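Local coordinates for protein CD8 alpha antigen (Sus scrofa, PDB 5EDX) that forms a homodimer of immunoglobulin V-type domains that probably acts as a T-cell co-receptor by binding MHC class I, at residues I47-T55 / I68-L79; F84-F93 / S105-P113. All coordinates share one frame; numbering follows the deposited sequence.

Interaction 1 of 2, residues I47-T55 / I68-L79; sequences IFLMYLSKT and ISGYKANDNFYL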
# COMPACT_ATOMS: atom_id res chain seq x y z
N ILE A 47 -4.88 -4.34 -2.59
CA ILE A 47 -5.40 -4.56 -3.93
C ILE A 47 -5.62 -3.20 -4.59
O ILE A 47 -6.28 -2.33 -4.02
CB ILE A 47 -6.73 -5.34 -3.84
CG1 ILE A 47 -6.47 -6.72 -3.21
CG2 ILE A 47 -7.37 -5.48 -5.21
CD1 ILE A 47 -7.72 -7.46 -2.81
N PHE A 48 -5.05 -3.01 -5.77
CA PHE A 48 -5.24 -1.79 -6.54
C PHE A 48 -6.65 -1.77 -7.13
O PHE A 48 -7.07 -2.74 -7.77
CB PHE A 48 -4.19 -1.70 -7.66
CG PHE A 48 -4.41 -0.56 -8.63
CD1 PHE A 48 -4.00 0.73 -8.32
CD2 PHE A 48 -4.99 -0.80 -9.87
CE1 PHE A 48 -4.20 1.77 -9.23
CE2 PHE A 48 -5.19 0.24 -10.78
CZ PHE A 48 -4.79 1.52 -10.45
N LEU A 49 -7.39 -0.69 -6.91
CA LEU A 49 -8.73 -0.56 -7.49
C LEU A 49 -8.74 0.34 -8.72
O LEU A 49 -9.21 -0.06 -9.78
CB LEU A 49 -9.73 -0.06 -6.46
CG LEU A 49 -9.88 -0.91 -5.19
CD1 LEU A 49 -10.85 -0.22 -4.24
CD2 LEU A 49 -10.36 -2.32 -5.54
N MET A 50 -8.22 1.56 -8.58
CA MET A 50 -8.17 2.48 -9.72
C MET A 50 -7.25 3.66 -9.47
O MET A 50 -6.93 4.00 -8.33
CB MET A 50 -9.56 3.00 -10.04
CG MET A 50 -10.14 3.89 -8.96
SD MET A 50 -11.90 4.21 -9.18
CE MET A 50 -12.62 2.60 -8.84
N TYR A 51 -6.83 4.28 -10.57
CA TYR A 51 -6.01 5.48 -10.55
C TYR A 51 -6.87 6.59 -11.13
O TYR A 51 -7.52 6.41 -12.16
CB TYR A 51 -4.76 5.24 -11.40
CG TYR A 51 -3.94 6.47 -11.72
CD1 TYR A 51 -2.84 6.83 -10.95
CD2 TYR A 51 -4.23 7.26 -12.84
CE1 TYR A 51 -2.08 7.94 -11.25
CE2 TYR A 51 -3.47 8.38 -13.15
CZ TYR A 51 -2.40 8.71 -12.35
OH TYR A 51 -1.63 9.82 -12.66
N LEU A 52 -6.90 7.73 -10.44
CA LEU A 52 -7.72 8.86 -10.87
C LEU A 52 -6.87 10.12 -11.03
O LEU A 52 -6.05 10.44 -10.17
CB LEU A 52 -8.82 9.14 -9.85
CG LEU A 52 -9.81 7.99 -9.60
CD1 LEU A 52 -10.64 8.27 -8.36
CD2 LEU A 52 -10.71 7.76 -10.82
N SER A 53 -7.06 10.82 -12.14
CA SER A 53 -6.39 12.10 -12.37
C SER A 53 -7.20 12.87 -13.40
O SER A 53 -8.09 12.30 -14.04
CB SER A 53 -4.97 11.89 -12.89
OG SER A 53 -4.97 11.45 -14.24
N LYS A 54 -6.89 14.15 -13.57
CA LYS A 54 -7.60 14.97 -14.54
C LYS A 54 -7.57 14.35 -15.93
O LYS A 54 -8.59 14.31 -16.62
CB LYS A 54 -6.99 16.37 -14.57
CG LYS A 54 -7.60 17.29 -15.61
CD LYS A 54 -6.97 18.69 -15.55
CE LYS A 54 -7.48 19.57 -16.69
NZ LYS A 54 -6.81 20.90 -16.73
N THR A 55 -6.41 13.85 -16.34
CA THR A 55 -6.19 13.46 -17.73
C THR A 55 -6.34 11.97 -18.00
O THR A 55 -6.28 11.53 -19.14
CB THR A 55 -4.80 13.90 -18.23
OG1 THR A 55 -3.78 13.23 -17.48
CG2 THR A 55 -4.63 15.39 -18.07
N ILE A 68 -18.11 -1.27 -8.08
CA ILE A 68 -17.12 -0.35 -7.53
C ILE A 68 -16.67 0.64 -8.59
O ILE A 68 -16.09 0.25 -9.60
CB ILE A 68 -15.87 -1.08 -7.01
CG1 ILE A 68 -16.25 -2.07 -5.90
CG2 ILE A 68 -14.81 -0.07 -6.52
CD1 ILE A 68 -15.08 -2.82 -5.30
N SER A 69 -16.96 1.92 -8.38
CA SER A 69 -16.48 2.94 -9.31
C SER A 69 -15.90 4.11 -8.52
O SER A 69 -15.97 4.14 -7.29
CB SER A 69 -17.60 3.42 -10.23
OG SER A 69 -18.57 4.16 -9.52
N GLY A 70 -15.33 5.08 -9.21
CA GLY A 70 -14.80 6.25 -8.53
C GLY A 70 -14.60 7.40 -9.48
O GLY A 70 -14.67 7.23 -10.69
N TYR A 71 -14.36 8.59 -8.92
CA TYR A 71 -14.19 9.77 -9.75
C TYR A 71 -13.44 10.87 -9.03
O TYR A 71 -13.31 10.86 -7.80
CB TYR A 71 -15.54 10.28 -10.26
CG TYR A 71 -16.44 10.91 -9.22
CD1 TYR A 71 -16.37 12.27 -8.93
CD2 TYR A 71 -17.39 10.15 -8.53
CE1 TYR A 71 -17.20 12.85 -7.99
CE2 TYR A 71 -18.23 10.73 -7.58
CZ TYR A 71 -18.13 12.08 -7.33
OH TYR A 71 -18.95 12.68 -6.40
N LYS A 72 -12.93 11.82 -9.80
CA LYS A 72 -12.27 13.00 -9.27
C LYS A 72 -13.14 14.22 -9.55
O LYS A 72 -13.66 14.38 -10.66
CB LYS A 72 -10.91 13.17 -9.94
CG LYS A 72 -10.14 14.44 -9.57
CD LYS A 72 -8.87 14.56 -10.40
CE LYS A 72 -7.97 15.70 -9.91
NZ LYS A 72 -8.59 17.03 -10.14
N ALA A 73 -13.29 15.08 -8.54
CA ALA A 73 -13.92 16.38 -8.73
C ALA A 73 -13.10 17.39 -7.94
O ALA A 73 -13.02 17.31 -6.71
CB ALA A 73 -15.36 16.35 -8.24
N ASN A 74 -12.49 18.34 -8.64
CA ASN A 74 -11.56 19.25 -8.00
C ASN A 74 -10.48 18.45 -7.27
O ASN A 74 -9.87 17.57 -7.87
CB ASN A 74 -12.30 20.18 -7.03
CG ASN A 74 -13.34 21.04 -7.74
OD1 ASN A 74 -13.03 21.72 -8.71
ND2 ASN A 74 -14.57 20.99 -7.26
N ASP A 75 -10.26 18.75 -5.99
CA ASP A 75 -9.23 18.05 -5.23
C ASP A 75 -9.80 16.88 -4.42
O ASP A 75 -9.11 16.31 -3.58
CB ASP A 75 -8.49 19.02 -4.30
CG ASP A 75 -9.38 19.62 -3.23
OD1 ASP A 75 -8.84 20.19 -2.26
OD2 ASP A 75 -10.62 19.54 -3.35
N ASN A 76 -11.05 16.54 -4.68
CA ASN A 76 -11.69 15.41 -4.00
C ASN A 76 -11.74 14.16 -4.87
O ASN A 76 -12.09 14.22 -6.04
CB ASN A 76 -13.11 15.78 -3.60
CG ASN A 76 -13.16 16.89 -2.59
OD1 ASN A 76 -12.62 16.76 -1.49
ND2 ASN A 76 -13.79 18.00 -2.95
N PHE A 77 -11.40 13.02 -4.26
CA PHE A 77 -11.50 11.73 -4.93
C PHE A 77 -12.53 10.88 -4.21
O PHE A 77 -12.60 10.87 -2.99
CB PHE A 77 -10.13 11.04 -4.95
CG PHE A 77 -9.07 11.81 -5.68
CD1 PHE A 77 -8.33 12.80 -5.04
CD2 PHE A 77 -8.84 11.58 -7.03
CE1 PHE A 77 -7.37 13.52 -5.72
CE2 PHE A 77 -7.87 12.28 -7.72
CZ PHE A 77 -7.13 13.26 -7.07
N TYR A 78 -13.36 10.18 -4.98
CA TYR A 78 -14.45 9.41 -4.41
C TYR A 78 -14.40 7.97 -4.86
O TYR A 78 -13.98 7.67 -5.98
CB TYR A 78 -15.80 10.01 -4.82
CG TYR A 78 -16.01 11.41 -4.31
CD1 TYR A 78 -16.60 11.65 -3.08
CD2 TYR A 78 -15.62 12.50 -5.07
CE1 TYR A 78 -16.80 12.94 -2.61
CE2 TYR A 78 -15.81 13.80 -4.62
CZ TYR A 78 -16.40 14.01 -3.39
OH TYR A 78 -16.59 15.30 -2.93
N LEU A 79 -14.85 7.07 -3.98
CA LEU A 79 -15.06 5.67 -4.32
C LEU A 79 -16.49 5.34 -3.95
O LEU A 79 -16.96 5.69 -2.87
CB LEU A 79 -14.11 4.78 -3.53
CG LEU A 79 -14.09 3.31 -3.96
CD1 LEU A 79 -13.35 3.16 -5.27
CD2 LEU A 79 -13.45 2.44 -2.88

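Interaction 2 of 2, residues F84-F93 / S105-P113; sequences FREEDQGYYF and SNFMSVFLP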
# COMPACT_ATOMS: atom_id res chain seq x y z
N PHE A 84 -23.51 -2.92 -1.86
CA PHE A 84 -22.51 -3.47 -0.94
C PHE A 84 -22.59 -4.99 -0.82
O PHE A 84 -23.63 -5.55 -0.46
CB PHE A 84 -22.64 -2.79 0.43
CG PHE A 84 -21.51 -3.10 1.37
CD1 PHE A 84 -20.24 -2.59 1.15
CD2 PHE A 84 -21.73 -3.87 2.50
CE1 PHE A 84 -19.21 -2.87 2.02
CE2 PHE A 84 -20.69 -4.15 3.38
CZ PHE A 84 -19.43 -3.65 3.14
N ARG A 85 -21.48 -5.65 -1.14
CA ARG A 85 -21.40 -7.10 -1.05
C ARG A 85 -20.71 -7.52 0.24
O ARG A 85 -19.95 -6.74 0.84
CB ARG A 85 -20.65 -7.65 -2.27
CG ARG A 85 -21.32 -7.29 -3.61
CD ARG A 85 -20.38 -7.49 -4.81
NE ARG A 85 -19.26 -6.56 -4.79
CZ ARG A 85 -18.32 -6.49 -5.73
NH1 ARG A 85 -18.36 -7.29 -6.78
NH2 ARG A 85 -17.33 -5.62 -5.61
N GLU A 86 -20.97 -8.74 0.69
CA GLU A 86 -20.35 -9.24 1.90
C GLU A 86 -18.83 -9.16 1.78
O GLU A 86 -18.12 -8.80 2.73
CB GLU A 86 -20.79 -10.68 2.16
CG GLU A 86 -20.29 -11.25 3.47
CD GLU A 86 -21.01 -12.52 3.86
OE1 GLU A 86 -21.81 -13.02 3.04
OE2 GLU A 86 -20.79 -13.00 4.99
N GLU A 87 -18.33 -9.48 0.59
CA GLU A 87 -16.91 -9.46 0.32
C GLU A 87 -16.35 -8.05 0.07
O GLU A 87 -15.15 -7.89 -0.11
CB GLU A 87 -16.57 -10.39 -0.86
CG GLU A 87 -17.19 -9.98 -2.19
CD GLU A 87 -18.58 -10.56 -2.41
OE1 GLU A 87 -19.22 -11.01 -1.43
OE2 GLU A 87 -19.03 -10.58 -3.58
N ASP A 88 -17.22 -7.04 0.07
CA ASP A 88 -16.77 -5.64 -0.01
C ASP A 88 -16.31 -5.12 1.36
O ASP A 88 -15.75 -4.03 1.47
CB ASP A 88 -17.87 -4.72 -0.55
CG ASP A 88 -18.06 -4.85 -2.06
OD1 ASP A 88 -19.20 -4.61 -2.53
OD2 ASP A 88 -17.09 -5.19 -2.76
N GLN A 89 -16.57 -5.89 2.42
CA GLN A 89 -16.09 -5.48 3.74
C GLN A 89 -14.57 -5.40 3.78
O GLN A 89 -13.88 -6.25 3.22
CB GLN A 89 -16.56 -6.45 4.80
CG GLN A 89 -18.05 -6.50 4.99
CD GLN A 89 -18.43 -7.57 5.98
OE1 GLN A 89 -18.52 -8.75 5.63
NE2 GLN A 89 -18.63 -7.19 7.23
N GLY A 90 -14.04 -4.39 4.46
CA GLY A 90 -12.61 -4.26 4.58
C GLY A 90 -12.16 -2.82 4.70
O GLY A 90 -12.90 -1.95 5.16
N TYR A 91 -10.92 -2.56 4.27
CA TYR A 91 -10.28 -1.27 4.48
C TYR A 91 -9.98 -0.60 3.15
O TYR A 91 -9.34 -1.19 2.28
CB TYR A 91 -8.98 -1.48 5.24
CG TYR A 91 -9.19 -2.27 6.50
CD1 TYR A 91 -9.77 -1.69 7.61
CD2 TYR A 91 -8.82 -3.62 6.57
CE1 TYR A 91 -9.98 -2.42 8.77
CE2 TYR A 91 -9.02 -4.35 7.74
CZ TYR A 91 -9.61 -3.74 8.83
OH TYR A 91 -9.83 -4.44 9.99
N TYR A 92 -10.47 0.62 2.98
CA TYR A 92 -10.25 1.36 1.75
C TYR A 92 -9.39 2.58 2.06
O TYR A 92 -9.53 3.20 3.11
CB TYR A 92 -11.59 1.78 1.15
CG TYR A 92 -12.43 0.60 0.71
CD1 TYR A 92 -13.21 -0.10 1.63
CD2 TYR A 92 -12.44 0.18 -0.61
CE1 TYR A 92 -13.97 -1.20 1.23
CE2 TYR A 92 -13.20 -0.91 -1.02
CZ TYR A 92 -13.96 -1.59 -0.10
OH TYR A 92 -14.72 -2.67 -0.51
N PHE A 93 -8.48 2.90 1.14
CA PHE A 93 -7.57 4.02 1.38
C PHE A 93 -6.95 4.52 0.10
O PHE A 93 -6.97 3.83 -0.92
CB PHE A 93 -6.50 3.66 2.44
CG PHE A 93 -5.64 2.47 2.08
CD1 PHE A 93 -6.17 1.18 2.08
CD2 PHE A 93 -4.29 2.63 1.82
CE1 PHE A 93 -5.37 0.08 1.78
CE2 PHE A 93 -3.48 1.54 1.52
CZ PHE A 93 -4.02 0.26 1.50
N SER A 105 -3.53 7.57 2.75
CA SER A 105 -4.55 8.11 3.65
C SER A 105 -4.80 7.11 4.76
O SER A 105 -4.47 5.94 4.63
CB SER A 105 -5.86 8.36 2.91
OG SER A 105 -6.56 7.14 2.70
N ASN A 106 -5.39 7.58 5.86
CA ASN A 106 -5.91 6.68 6.88
C ASN A 106 -6.91 5.71 6.26
O ASN A 106 -7.54 6.02 5.24
CB ASN A 106 -6.62 7.47 7.98
CG ASN A 106 -5.66 8.29 8.82
OD1 ASN A 106 -4.45 8.16 8.69
ND2 ASN A 106 -6.21 9.13 9.69
N PHE A 107 -7.03 4.54 6.87
CA PHE A 107 -8.03 3.55 6.48
C PHE A 107 -9.44 4.08 6.70
O PHE A 107 -9.73 4.70 7.72
CB PHE A 107 -7.86 2.28 7.31
CG PHE A 107 -6.82 1.33 6.79
CD1 PHE A 107 -6.01 1.67 5.71
CD2 PHE A 107 -6.66 0.07 7.37
CE1 PHE A 107 -5.07 0.78 5.23
CE2 PHE A 107 -5.71 -0.81 6.89
CZ PHE A 107 -4.92 -0.47 5.83
N MET A 108 -10.32 3.81 5.74
CA MET A 108 -11.76 3.93 5.96
C MET A 108 -12.28 2.51 6.02
O MET A 108 -12.25 1.79 5.03
CB MET A 108 -12.40 4.72 4.83
CG MET A 108 -12.15 6.24 4.91
SD MET A 108 -12.20 7.13 3.34
CE MET A 108 -10.66 6.61 2.61
N SER A 109 -12.73 2.08 7.20
CA SER A 109 -13.23 0.73 7.36
C SER A 109 -14.70 0.68 7.01
O SER A 109 -15.48 1.56 7.39
CB SER A 109 -12.99 0.21 8.78
OG SER A 109 -13.77 0.91 9.72
N VAL A 110 -15.09 -0.34 6.26
CA VAL A 110 -16.49 -0.54 5.92
C VAL A 110 -16.86 -1.98 6.25
O VAL A 110 -16.31 -2.91 5.67
CB VAL A 110 -16.75 -0.26 4.43
CG1 VAL A 110 -18.24 -0.21 4.17
CG2 VAL A 110 -16.08 1.05 4.00
N PHE A 111 -17.77 -2.15 7.20
CA PHE A 111 -18.16 -3.49 7.66
C PHE A 111 -19.67 -3.60 7.85
O PHE A 111 -20.35 -2.61 8.10
CB PHE A 111 -17.45 -3.83 8.98
CG PHE A 111 -16.00 -4.21 8.82
CD1 PHE A 111 -15.64 -5.52 8.58
CD2 PHE A 111 -15.01 -3.24 8.88
CE1 PHE A 111 -14.31 -5.88 8.42
CE2 PHE A 111 -13.68 -3.59 8.73
CZ PHE A 111 -13.32 -4.91 8.50
N LEU A 112 -20.18 -4.82 7.69
CA LEU A 112 -21.56 -5.14 8.02
C LEU A 112 -21.79 -4.94 9.52
O LEU A 112 -20.85 -5.04 10.32
CB LEU A 112 -21.83 -6.61 7.68
CG LEU A 112 -22.63 -7.12 6.47
CD1 LEU A 112 -22.77 -6.11 5.34
CD2 LEU A 112 -22.05 -8.45 5.96
N PRO A 113 -23.04 -4.64 9.90
CA PRO A 113 -23.37 -4.62 11.33
C PRO A 113 -23.19 -6.02 11.91
O PRO A 113 -23.47 -6.99 11.22
CB PRO A 113 -24.85 -4.22 11.34
CG PRO A 113 -25.06 -3.51 10.04
CD PRO A 113 -24.17 -4.21 9.06

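Interaction 1 of 2, residues I47-T55 / I68-L79
Leu49, Met50 and Leu52 lean across the beta sandwich of this immunoglobulin V-set domain, from strand 47-52 in one sheet onto strands 68-73 and 76-79 of the other. In V-domain terms these are C' against D and E. No hydrogen bond crosses the gap; the strand axes of 47-52 and 68-73 run within 16° of parallel, 7.6 Å apart, and side chains fill the space between. A classic beta bulge, in which Leu49 and Met50 both face Trp35, lets two consecutive residues point at the opposite sheet. Leu49 sends CD1 to CD2 of Leu79, the two side chains crossing at about a right angle. Met50 lays its sulfur directly on the backbone of Gly70, SD to N 3.5 Å. The bend at chi3 (69°) then swings the methyl onto the carbonyl carbon of Ser69 and the side chains beside it: Met50 CE meets Leu79 CD1 at 3.7 Å and Ile68 CG2 at 4.2 Å. Further along, Leu52 divides its work. Its CB sits 3.7 Å from Phe77 CD2, CD1 lies at the edge of the Phe77 ring, in its plane, and CD2 reaches the carbonyl of Gly70. Phe77 is also packed on Val24 and Cys33, so it joins the same core. At the end of the contact, beside the type II' turn from Ala73 to Asn76, Lys72 passes its aliphatic CD 3.8 Å from Lys54 N, then bends at chi4 (-67°) so that NZ donates to Asn74 O at 2.7 Å.

Interaction 2 of 2, residues F84-F93 / S105-P113
Tyr91 and Phe107 meet first through an aliphatic carbon: Tyr91 CB stands over the face of the Phe107 ring, 3.8 Å from its centroid, a CH-pi contact. The two rings are nearly parallel, planes at 22°, but slid so far that they barely overlap. Phe93 comes at Phe107 obliquely, planes at 44°; Phe107 CE1 lies over the Phe93 face, only 3.4 Å from Phe93 CD1. With CG lodged between the backbone N and carbonyl carbon (chi1 58°), Phe93 lies alongside Phe107, both pointing the same way. Phe111 closes the aromatic cluster from the far side of Ser109, turning its edge toward the face of Tyr91 in an offset edge-to-face pair.

Underneath runs the antiparallel pairing of strands 90-93 and 108-111, the F-G hairpin of the V-set sandwich. Gly90 and Val110 exchange both backbone bonds, as do Tyr92 and Met108, the shortest being Met108 N to Tyr92 O at 2.8 Å. On the sheet face opposite the cluster, Val110 splits its methyls: CG2 packs on Tyr92 CD1, CG1 on Phe84 CE1 at 3.6 Å. Leu112 CD1 then meets the edge of the Phe84 ring, 3.5 Å from CE2.

Tyr92 is held by its hydroxyl, which donates in plane to a lone pair of Asp88 O at 2.6 Å, the immunoglobulin tyrosine corner. Arg85 forms a two-pronged salt bridge to Asp88, NE to OD1 and NH2 to OD2, while Arg85 N adds a second bond to OD1. Outermost, the second subunit packs on the cluster, its Ala43 on Tyr91, Ser44 on Phe107 and Pro46 on Phe93.

How the interactions relate
Interaction 1 spans the two sheets, whereas interaction 2 joins neighbouring strands within one, the sheet of strand 47-52. The first is carried by leucine, methionine and isoleucine with the Phe77 ring, without hydrogen bonds, the second by backbone bonds, with the four-ring cluster on one face and Tyr92, Val110 and Phe84 on the other. Their centres lie about 17 Å apart, yet both feed a common core: Tyr92 CD2 packs 3.4 Å from Leu79 CD2 and 4.0 Å from Leu49 CD1. Interaction 1 runs out at Lys54 and Lys72, toward the surface, while interaction 2 is mostly buried. Tyr91, Phe93 and Phe107 pack on the second subunit; from 47-55, Phe48 and Tyr51, which miss 68-79, do.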